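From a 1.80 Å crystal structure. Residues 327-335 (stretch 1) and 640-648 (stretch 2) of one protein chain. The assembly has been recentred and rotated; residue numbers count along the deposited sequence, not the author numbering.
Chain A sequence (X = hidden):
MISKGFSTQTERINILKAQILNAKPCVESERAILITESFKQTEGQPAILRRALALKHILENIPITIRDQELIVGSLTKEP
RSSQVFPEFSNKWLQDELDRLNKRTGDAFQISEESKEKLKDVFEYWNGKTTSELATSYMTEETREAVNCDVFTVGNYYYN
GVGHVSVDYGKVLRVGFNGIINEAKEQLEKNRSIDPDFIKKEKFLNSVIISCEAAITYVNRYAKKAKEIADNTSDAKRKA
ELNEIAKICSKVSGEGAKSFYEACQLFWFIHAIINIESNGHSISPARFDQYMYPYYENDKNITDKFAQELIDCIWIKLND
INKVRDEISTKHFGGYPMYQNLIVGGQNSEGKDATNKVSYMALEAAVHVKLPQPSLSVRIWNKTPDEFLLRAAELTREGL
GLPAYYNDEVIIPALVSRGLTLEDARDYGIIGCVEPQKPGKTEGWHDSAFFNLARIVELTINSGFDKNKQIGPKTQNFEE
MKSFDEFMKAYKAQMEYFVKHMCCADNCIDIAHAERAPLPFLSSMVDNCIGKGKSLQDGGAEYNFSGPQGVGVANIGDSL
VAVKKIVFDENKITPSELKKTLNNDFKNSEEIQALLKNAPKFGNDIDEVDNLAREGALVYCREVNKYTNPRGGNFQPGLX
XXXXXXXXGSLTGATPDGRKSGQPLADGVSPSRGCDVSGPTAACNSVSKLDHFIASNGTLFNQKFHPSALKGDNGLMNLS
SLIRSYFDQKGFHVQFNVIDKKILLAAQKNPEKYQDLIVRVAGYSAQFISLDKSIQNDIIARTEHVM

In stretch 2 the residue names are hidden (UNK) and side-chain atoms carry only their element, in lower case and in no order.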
# COMPACT_ATOMS: atom_id res chain seq x y z
N GLU A 327 -28.02 1.15 -13.45
CA GLU A 327 -29.32 1.80 -13.59
C GLU A 327 -29.61 2.98 -12.68
O GLU A 327 -30.33 3.91 -13.08
CB GLU A 327 -30.46 0.78 -13.49
CG GLU A 327 -30.39 -0.16 -12.32
CD GLU A 327 -31.48 -1.23 -12.39
OE1 GLU A 327 -31.70 -1.79 -13.49
OE2 GLU A 327 -32.10 -1.52 -11.35
N ILE A 328 -29.07 2.97 -11.47
CA ILE A 328 -29.29 4.09 -10.56
C ILE A 328 -28.40 5.27 -10.95
O ILE A 328 -28.87 6.40 -11.09
CB ILE A 328 -29.00 3.68 -9.09
CG1 ILE A 328 -29.96 2.56 -8.67
CG2 ILE A 328 -29.17 4.88 -8.17
CD1 ILE A 328 -31.43 2.92 -8.82
N SER A 329 -27.12 5.01 -11.14
CA SER A 329 -26.18 6.06 -11.53
C SER A 329 -26.60 6.69 -12.85
O SER A 329 -26.33 7.87 -13.11
CB SER A 329 -24.77 5.48 -11.65
OG SER A 329 -24.36 4.93 -10.41
N THR A 330 -27.25 5.91 -13.70
CA THR A 330 -27.69 6.43 -14.99
C THR A 330 -28.71 7.55 -14.79
O THR A 330 -28.87 8.41 -15.66
CB THR A 330 -28.29 5.30 -15.85
OG1 THR A 330 -27.29 4.31 -16.08
CG2 THR A 330 -28.76 5.86 -17.19
N LYS A 331 -29.39 7.53 -13.65
CA LYS A 331 -30.37 8.57 -13.34
C LYS A 331 -29.64 9.87 -12.99
O LYS A 331 -30.18 10.96 -13.17
CB LYS A 331 -31.25 8.15 -12.15
CG LYS A 331 -32.08 6.90 -12.39
CD LYS A 331 -32.76 6.47 -11.10
CE LYS A 331 -33.51 5.15 -11.25
NZ LYS A 331 -34.63 5.23 -12.21
N HIS A 332 -28.41 9.74 -12.48
CA HIS A 332 -27.59 10.90 -12.11
C HIS A 332 -26.94 11.52 -13.34
O HIS A 332 -26.66 12.73 -13.36
CB HIS A 332 -26.45 10.50 -11.17
CG HIS A 332 -26.87 9.70 -9.98
ND1 HIS A 332 -25.96 9.19 -9.08
CD2 HIS A 332 -28.09 9.29 -9.55
CE1 HIS A 332 -26.60 8.51 -8.14
NE2 HIS A 332 -27.89 8.55 -8.41
N PHE A 333 -26.67 10.70 -14.35
CA PHE A 333 -26.01 11.16 -15.57
C PHE A 333 -26.77 10.69 -16.81
O PHE A 333 -26.30 9.82 -17.54
CB PHE A 333 -24.58 10.61 -15.62
CG PHE A 333 -23.81 10.75 -14.32
CD1 PHE A 333 -23.67 9.66 -13.46
CD2 PHE A 333 -23.22 11.96 -13.97
CE1 PHE A 333 -22.95 9.78 -12.27
CE2 PHE A 333 -22.50 12.09 -12.78
CZ PHE A 333 -22.36 11.00 -11.93
N GLY A 334 -27.93 11.28 -17.07
CA GLY A 334 -28.72 10.85 -18.22
C GLY A 334 -28.33 11.41 -19.58
O GLY A 334 -27.82 12.52 -19.68
N GLY A 335 -28.57 10.62 -20.63
CA GLY A 335 -28.28 11.06 -21.98
C GLY A 335 -26.92 10.72 -22.58
O GLY A 335 -26.39 11.50 -23.38
N UNK A 640 -24.16 22.17 -8.41
CA UNK A 640 -24.66 21.80 -9.73
C UNK A 640 -25.28 20.41 -9.61
O UNK A 640 -24.93 19.65 -8.70
c UNK A 640 -20.25 19.08 -10.52
o UNK A 640 -19.19 18.21 -10.47
c UNK A 640 -22.55 19.55 -11.09
c UNK A 640 -23.54 21.86 -10.78
c UNK A 640 -21.47 18.65 -11.04
c UNK A 640 -20.10 20.37 -10.06
c UNK A 640 -21.18 21.26 -10.12
c UNK A 640 -22.41 20.86 -10.64
N UNK A 641 -26.20 20.04 -10.52
CA UNK A 641 -26.80 18.72 -10.33
C UNK A 641 -26.74 17.66 -11.42
O UNK A 641 -27.24 16.56 -11.20
c UNK A 641 -28.45 20.10 -11.22
c UNK A 641 -28.24 19.09 -10.09
c UNK A 641 -27.12 20.90 -11.29
N UNK A 642 -26.17 17.97 -12.58
CA UNK A 642 -26.20 17.01 -13.68
C UNK A 642 -27.70 16.76 -13.87
O UNK A 642 -28.45 17.72 -14.05
o UNK A 642 -25.36 14.88 -14.45
c UNK A 642 -25.48 15.71 -13.31
N UNK A 643 -28.17 15.51 -13.83
CA UNK A 643 -29.60 15.26 -13.97
C UNK A 643 -30.20 14.68 -12.68
O UNK A 643 -31.35 14.24 -12.67
o UNK A 643 -29.29 13.01 -14.94
c UNK A 643 -29.88 14.29 -15.14
N UNK A 644 -29.43 14.71 -11.60
CA UNK A 644 -29.87 14.13 -10.34
C UNK A 644 -30.97 14.87 -9.56
O UNK A 644 -31.55 14.30 -8.64
c UNK A 644 -28.99 12.75 -8.41
c UNK A 644 -28.67 13.89 -9.38
c UNK A 644 -27.79 12.27 -7.60
c UNK A 644 -28.35 15.16 -8.59
N UNK A 645 -31.27 16.11 -9.93
CA UNK A 645 -32.32 16.84 -9.22
C UNK A 645 -33.68 16.14 -9.34
O UNK A 645 -34.52 16.26 -8.46
c UNK A 645 -32.41 18.29 -9.72
o UNK A 645 -31.97 17.95 -12.05
c UNK A 645 -32.74 18.39 -11.19
n UNK A 645 -33.89 18.98 -11.49
N UNK A 646 -33.88 15.42 -10.44
CA UNK A 646 -35.14 14.70 -10.63
C UNK A 646 -35.13 13.48 -9.71
O UNK A 646 -36.07 13.27 -8.95
c UNK A 646 -36.55 13.39 -12.26
c UNK A 646 -35.39 15.48 -13.00
c UNK A 646 -35.30 14.25 -12.10
N UNK A 647 -34.07 12.68 -9.77
CA UNK A 647 -33.95 11.50 -8.92
C UNK A 647 -34.00 11.85 -7.43
O UNK A 647 -34.70 11.20 -6.66
c UNK A 647 -33.22 7.34 -7.59
o UNK A 647 -31.94 6.12 -5.99
c UNK A 647 -32.46 9.52 -8.36
c UNK A 647 -32.66 10.74 -9.22
c UNK A 647 -31.18 8.27 -6.72
c UNK A 647 -31.36 9.40 -7.51
c UNK A 647 -32.11 7.24 -6.76
c UNK A 647 -33.39 8.48 -8.38
N UNK A 648 -33.23 12.86 -7.03
CA UNK A 648 -33.21 13.28 -5.63
C UNK A 648 -34.62 13.69 -5.21
O UNK A 648 -35.07 13.40 -4.10
c UNK A 648 -28.58 14.70 -4.37
c UNK A 648 -30.85 14.07 -4.98
c UNK A 648 -32.26 14.46 -5.42
c UNK A 648 -28.26 13.37 -4.12
c UNK A 648 -29.24 12.38 -4.29
c UNK A 648 -29.87 15.05 -4.80
c UNK A 648 -30.53 12.74 -4.72
O HOH W 1 -32.68 11.85 -12.43

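Position 640 carries one carbon followed by a six-carbon ring bearing one oxygen. The side chain does not reach stretch 1; the ring is buried, and its oxygen is hydrogen-bonded elsewhere in the structure. A ring with a single terminal oxygen is tyrosine, Tyr-640, whose OH is thus satisfied although buried.

At 641, three carbons close a ring onto the backbone N, and none of them touches stretch 1. Such a ring defines proline. Pro-641 opens a type II' turn, closed by a hydrogen bond from the N of 644 to the O of Pro-641 at 2.9 Å.

Position 642 has one carbon and one oxygen. The CB points toward stretch 1, and the oxygen lies 2.7 Å from O of His-332. This is the pattern of serine, and OG of Ser-642 donates a hydrogen bond to that carbonyl. Phi is positive here, 58°, as the turn requires of its second residue. A side chain this short places its hydroxyl directly at the carbonyl.

Position 643 repeats the pattern, one carbon and one oxygen, and again the CB points toward stretch 1. The oxygen lies 2.9 Å from O of Lys-331, 3.1 Å from O of His-332 and 3.1 Å from N of Gly-334. This is Ser-643, whose hydroxyl both gives and receives: OG donates to O of Lys-331 and accepts from N of Gly-334. Its backbone N also donates to O of His-332, at 3.2 Å. The small group suits a place hemmed in by main chain.

At 644 there are four carbons, forked at the first, with one arm two carbons long. The CB points sideways, but the long arm reaches across and sets its terminal carbon over one face of the His-332 ring. The residue is isoleucine, and CD1 of Ile-644 lies 3.6 Å from the ring centroid, 11° off its normal. An apolar methyl suits this CH-pi contact.

Position 645 shows two carbons, the second carrying one oxygen and one nitrogen, hence an amide. The CB points away from stretch 1 and the side chain makes no contact there. This is Asn-645, whose buried ND2 finds its hydrogen bond elsewhere in the structure.

Position 646 has one carbon carrying two more, and none reaches stretch 1. The branching is that of valine; the CA-to-CB bond of Val-646 points sideways, and the partly exposed residue lies off the contact.

Position 647 has one carbon, then a six-carbon ring bearing one oxygen, now with its CB toward stretch 1. One ring carbon lies 3.4 Å from CD of Lys-331, the oxygen lies 3.7 Å from CG2 of Ile-328, and the ring lies obliquely to that of His-332, centroids 5.5 Å apart. This is Tyr-647, and its broad ring can thus touch three neighbours.

Position 648 has one carbon, then a six-carbon ring without oxygen, buried without touching stretch 1. It is phenylalanine; an all-carbon ring needs no polar partner in such a site. The N of Phe-648 donates to O of Ile-644 at 2.7 Å within the helix.

The contact therefore has two parts. The serines engage the backbone of stretch 1 from Lys-331 to Gly-334, while Ile-644 and Tyr-647 pack on its side chains. Water 1 adds a bridge, donating to O of Lys-331 at 2.8 Å and to O of Ser-643 at 2.7 Å.

Stretch 2 640-648: YPSSINVYF
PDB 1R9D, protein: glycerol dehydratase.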